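Side-chain contacts in nonribosomal peptide synthase (Streptomyces sp. MJ635-86F5, PDB 5JJP), which probably activates an aliphatic beta-amino acid by ATP-dependent adenylation: residues D365-D368 / A372-G375; A425-D428 / R432-F435. One frame throughout, in Å; residues are numbered along the deposited sequence.

Interaction 1 (D365-D368 / A372-G375)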
loop_
_atom_site.group_PDB
_atom_site.type_symbol
_atom_site.label_atom_id
_atom_site.label_comp_id
_atom_site.label_asym_id
_atom_site.label_seq_id
_atom_site.Cartn_x
_atom_site.Cartn_y
_atom_site.Cartn_z
ATOM N N ASP A 365 -17.387 -1.941 -13.514
ATOM C CA ASP A 365 -18.201 -1.539 -14.657
ATOM C C ASP A 365 -18.746 -0.146 -14.395
ATOM O O ASP A 365 -18.579 0.404 -13.305
ATOM C CB ASP A 365 -19.346 -2.533 -14.888
ATOM C CG ASP A 365 -19.939 -2.461 -16.332
ATOM O OD1 ASP A 365 -19.384 -1.740 -17.227
ATOM O OD2 ASP A 365 -20.991 -3.117 -16.540
ATOM N N VAL A 366 -19.404 0.418 -15.404
ATOM C CA VAL A 366 -19.731 1.841 -15.420
ATOM C C VAL A 366 -21.255 1.947 -15.295
ATOM O O VAL A 366 -21.971 1.132 -15.873
ATOM C CB VAL A 366 -19.065 2.430 -16.669
ATOM C CG1 VAL A 366 -19.958 3.347 -17.436
ATOM C CG2 VAL A 366 -17.771 3.119 -16.282
ATOM N N TYR A 367 -21.737 2.886 -14.474
ATOM C CA TYR A 367 -23.166 2.973 -14.107
ATOM C C TYR A 367 -23.723 4.339 -14.333
ATOM O O TYR A 367 -23.048 5.315 -14.087
ATOM C CB TYR A 367 -23.387 2.604 -12.643
ATOM C CG TYR A 367 -23.428 1.093 -12.430
ATOM C CD1 TYR A 367 -22.257 0.337 -12.454
ATOM C CD2 TYR A 367 -24.627 0.423 -12.262
ATOM C CE1 TYR A 367 -22.276 -1.035 -12.313
ATOM C CE2 TYR A 367 -24.653 -0.941 -12.118
ATOM C CZ TYR A 367 -23.477 -1.673 -12.168
ATOM O OH TYR A 367 -23.512 -3.038 -11.980
ATOM N N ASP A 368 -24.971 4.413 -14.817
ATOM C CA ASP A 368 -25.611 5.721 -15.004
ATOM C C ASP A 368 -26.053 6.319 -13.650
ATOM O O ASP A 368 -25.963 5.675 -12.611
ATOM C CB ASP A 368 -26.776 5.670 -16.017
ATOM C CG ASP A 368 -28.036 4.972 -15.473
ATOM O OD1 ASP A 368 -28.244 4.878 -14.247
ATOM O OD2 ASP A 368 -28.812 4.467 -16.310
ATOM N N ALA A 372 -28.249 2.165 -12.986
ATOM C CA ALA A 372 -28.268 1.071 -13.975
ATOM C C ALA A 372 -26.970 1.039 -14.780
ATOM O O ALA A 372 -26.333 2.076 -14.955
ATOM C CB ALA A 372 -29.448 1.205 -14.913
ATOM N N PRO A 373 -26.557 -0.151 -15.236
ATOM C CA PRO A 373 -25.290 -0.270 -15.965
ATOM C C PRO A 373 -25.399 0.372 -17.313
ATOM O O PRO A 373 -26.387 0.202 -17.996
ATOM C CB PRO A 373 -25.068 -1.777 -16.108
ATOM C CG PRO A 373 -26.385 -2.411 -15.864
ATOM C CD PRO A 373 -27.222 -1.450 -15.044
ATOM N N VAL A 374 -24.386 1.132 -17.681
ATOM C CA VAL A 374 -24.383 1.819 -18.937
ATOM C C VAL A 374 -24.493 0.808 -20.064
ATOM O O VAL A 374 -23.779 -0.179 -20.098
ATOM C CB VAL A 374 -23.141 2.660 -19.054
ATOM C CG1 VAL A 374 -22.951 3.154 -20.481
ATOM C CG2 VAL A 374 -23.248 3.829 -18.070
ATOM N N GLY A 375 -25.449 1.035 -20.963
ATOM C CA GLY A 375 -25.796 0.037 -21.961
ATOM C C GLY A 375 -24.819 -0.074 -23.112
ATOM O O GLY A 375 -24.707 -1.144 -23.705
#

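Interaction 2 (A425-D428 / R432-F435)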
loop_
_atom_site.group_PDB
_atom_site.type_symbol
_atom_site.label_atom_id
_atom_site.label_comp_id
_atom_site.label_asym_id
_atom_site.label_seq_id
_atom_site.Cartn_x
_atom_site.Cartn_y
_atom_site.Cartn_z
ATOM N N ALA A 425 -16.029 7.197 -16.181
ATOM C CA ALA A 425 -15.337 6.479 -17.223
ATOM C C ALA A 425 -16.318 5.974 -18.272
ATOM O O ALA A 425 -17.509 5.924 -18.044
ATOM C CB ALA A 425 -14.542 5.294 -16.628
ATOM N N TYR A 426 -15.791 5.590 -19.418
ATOM C CA TYR A 426 -16.572 4.897 -20.430
ATOM C C TYR A 426 -15.844 3.614 -20.754
ATOM O O TYR A 426 -14.657 3.430 -20.403
ATOM C CB TYR A 426 -16.765 5.735 -21.728
ATOM C CG TYR A 426 -15.468 6.059 -22.449
ATOM C CD1 TYR A 426 -14.804 7.280 -22.221
ATOM C CD2 TYR A 426 -14.881 5.145 -23.316
ATOM C CE1 TYR A 426 -13.586 7.581 -22.844
ATOM C CE2 TYR A 426 -13.658 5.445 -23.950
ATOM C CZ TYR A 426 -13.025 6.668 -23.700
ATOM O OH TYR A 426 -11.827 6.975 -24.303
ATOM N N ARG A 427 -16.573 2.750 -21.452
ATOM C CA ARG A 427 -16.157 1.408 -21.800
ATOM C C ARG A 427 -15.914 1.362 -23.318
ATOM O O ARG A 427 -16.599 2.041 -24.063
ATOM C CB ARG A 427 -17.303 0.477 -21.392
ATOM C CG ARG A 427 -16.952 -0.999 -21.288
ATOM C CD ARG A 427 -18.194 -1.879 -21.440
ATOM N NE ARG A 427 -19.255 -1.473 -20.527
ATOM C CZ ARG A 427 -20.469 -1.062 -20.879
ATOM N NH1 ARG A 427 -20.849 -1.000 -22.157
ATOM N NH2 ARG A 427 -21.328 -0.713 -19.927
ATOM N N ASP A 428 -14.922 0.595 -23.772
ATOM C CA ASP A 428 -14.789 0.309 -25.213
ATOM C C ASP A 428 -15.605 -0.926 -25.574
ATOM O O ASP A 428 -16.275 -1.496 -24.704
ATOM C CB ASP A 428 -13.313 0.196 -25.662
ATOM C CG ASP A 428 -12.567 -1.028 -25.088
ATOM O OD1 ASP A 428 -13.170 -1.993 -24.553
ATOM O OD2 ASP A 428 -11.323 -1.033 -25.200
ATOM N N ARG A 432 -13.136 -2.790 -21.747
ATOM C CA ARG A 432 -12.144 -2.060 -20.977
ATOM C C ARG A 432 -12.654 -0.660 -20.661
ATOM O O ARG A 432 -13.368 -0.052 -21.463
ATOM C CB ARG A 432 -10.813 -1.988 -21.744
ATOM C CG ARG A 432 -10.205 -3.359 -22.016
ATOM C CD ARG A 432 -8.798 -3.250 -22.588
ATOM N NE ARG A 432 -8.060 -4.509 -22.433
ATOM C CZ ARG A 432 -8.148 -5.561 -23.255
ATOM N NH1 ARG A 432 -8.959 -5.542 -24.327
ATOM N NH2 ARG A 432 -7.427 -6.649 -22.999
ATOM N N LEU A 433 -12.246 -0.126 -19.520
ATOM C CA LEU A 433 -12.635 1.212 -19.158
ATOM C C LEU A 433 -11.577 2.239 -19.479
ATOM O O LEU A 433 -10.395 1.921 -19.654
ATOM C CB LEU A 433 -12.979 1.283 -17.657
ATOM C CG LEU A 433 -14.005 0.288 -17.149
ATOM C CD1 LEU A 433 -14.363 0.573 -15.705
ATOM C CD2 LEU A 433 -15.246 0.324 -18.023
ATOM N N TYR A 434 -12.025 3.487 -19.510
ATOM C CA TYR A 434 -11.153 4.669 -19.758
ATOM C C TYR A 434 -11.554 5.759 -18.775
ATOM O O TYR A 434 -12.690 6.229 -18.764
ATOM C CB TYR A 434 -11.265 5.157 -21.234
ATOM C CG TYR A 434 -10.802 4.095 -22.235
ATOM C CD1 TYR A 434 -9.560 4.165 -22.857
ATOM C CD2 TYR A 434 -11.597 3.009 -22.509
ATOM C CE1 TYR A 434 -9.129 3.171 -23.737
ATOM C CE2 TYR A 434 -11.181 2.016 -23.362
ATOM C CZ TYR A 434 -9.961 2.105 -23.987
ATOM O OH TYR A 434 -9.607 1.086 -24.825
ATOM N N PHE A 435 -10.609 6.149 -17.942
ATOM C CA PHE A 435 -10.853 7.121 -16.900
ATOM C C PHE A 435 -11.117 8.515 -17.462
ATOM O O PHE A 435 -10.359 8.980 -18.277
ATOM C CB PHE A 435 -9.634 7.132 -15.968
ATOM C CG PHE A 435 -9.722 8.145 -14.856
ATOM C CD1 PHE A 435 -10.633 7.988 -13.825
ATOM C CD2 PHE A 435 -8.898 9.253 -14.851
ATOM C CE1 PHE A 435 -10.710 8.909 -12.803
ATOM C CE2 PHE A 435 -8.974 10.186 -13.835
ATOM C CZ PHE A 435 -9.878 10.011 -12.806
#

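Interaction 1 (D365-D368 / A372-G375)
Asp368 OD1 is gripped by two backbone N-H groups: that of Ala372, with N and OD1 3.0 Å apart, and that of Glu370, which closes an Asx turn. The Ala372 amide comes down on OD1 from above the carboxylate plane. The carboxylate can turn back over the loop because CG sits between the backbone N and the carbonyl carbon (chi1 73°). The same two residues are joined a second time through the backbone, where Asp368 N donates to Ala372 O at 2.7 Å, almost in line with the C=O bond. The other carboxylate oxygen, OD2, rests beside the methyl of Ala372. Were Asp368 an alanine, the amides of Ala372 and Glu370 would probably lose their shared acceptor, and the turn would be held less firmly.

One residue pair further back, Tyr367 and Pro373 form a single backbone bridge. Pro373 CA lies over one face of the Tyr367 ring, 4.1 Å from its centroid and 22° off the normal, a CH-pi contact displaced toward the rim. Pro373 CD makes a separate apolar contact, 3.9 Å from Tyr367 CE2. Beyond the bridge a nearly straight bond, 3.0 Å from Val374 N to Val366 O, ties the returning chain once more. Here the two valines press tightly together, with Val366 CG1 only 3.4 Å from Val374 CG2.

The whole is a short loop that reverses the chain at the end of strand 363-367, its return arm running on toward strand 381-386. That neighbouring strand pairs with Asp365 and Tyr367 through backbone bonds and stacks Tyr384 on the Tyr367 ring, while Pro409 and Leu410 touch Tyr367 from the loop that follows strand 405-407.

Interaction 2 (A425-D428 / R432-F435)
With chi1 63° Tyr426 CG stands between its backbone N and carbonyl carbon, and with chi1 -62° Tyr434 CG lies beside its backbone N, anti to the carbonyl carbon; from neighbouring strands this lays the two rings next to each other on one face of the sheet. The rings end up nearly parallel, their planes only 7° apart, but slid so far that they barely overlap, with centroids 5.1 Å from each other. Tyr434 CB sits over one face of the Tyr426 ring in a CH-pi contact and comes within 3.4 Å of Tyr426 CZ.

Their backbones form the hydrogen-bonded pair of an antiparallel beta hairpin, strand 417-427 turning back into strand 433-438. Tyr434 N to Tyr426 O is the shorter bond at 2.8 Å, and Tyr426 N to Tyr434 O the longer at 3.2 Å. Ala425 with Phe435 and Arg427 with Leu433 are the flanking non-hydrogen-bonded pairs, with side chains on the face turned away from the tyrosines. There Leu433 CD2 packs across the aliphatic part of Arg427, 3.9 Å from its CG, and the guanidinium goes on to Val374 O; Met364, Val366 and Ile383 extend the apolar surface round Leu433.

Where the strands give way to the turn, Asp428 employs both carboxylate oxygens. OD1 takes the N-H of Arg432 at 2.9 Å, from above the carboxylate plane, and that of Gly431 more weakly. OD2 receives the hydroxyl of Tyr434, with OH and OD2 2.8 Å apart, from the anti side and out of the carboxylate plane. This fixes the end of the Tyr434 ring, while Asp428 N donates to Arg432 O beside it.

Interactions 1 and 2 follow each other along the chain, their centres about 11 Å apart, and both reach the same antiparallel sheet. Arg427 is the main bridge: its NE lies 3.3 Å from Asp365 OD1 in a long, weak salt bridge, and NH2 probably bonds to Val374 O, though the 2.5 Å separation is doubtfully short. Val366 joins the apolar sides, with CG2 4.1 Å from Leu433 CD2. The two turns also resemble each other, since Asp368 and Asp428 each accept the backbone N-H of the residue four places on. This sheet belongs to the beta-rich part of the large N-terminal domain of ANL enzymes; neither contact includes a ligand atom in this model.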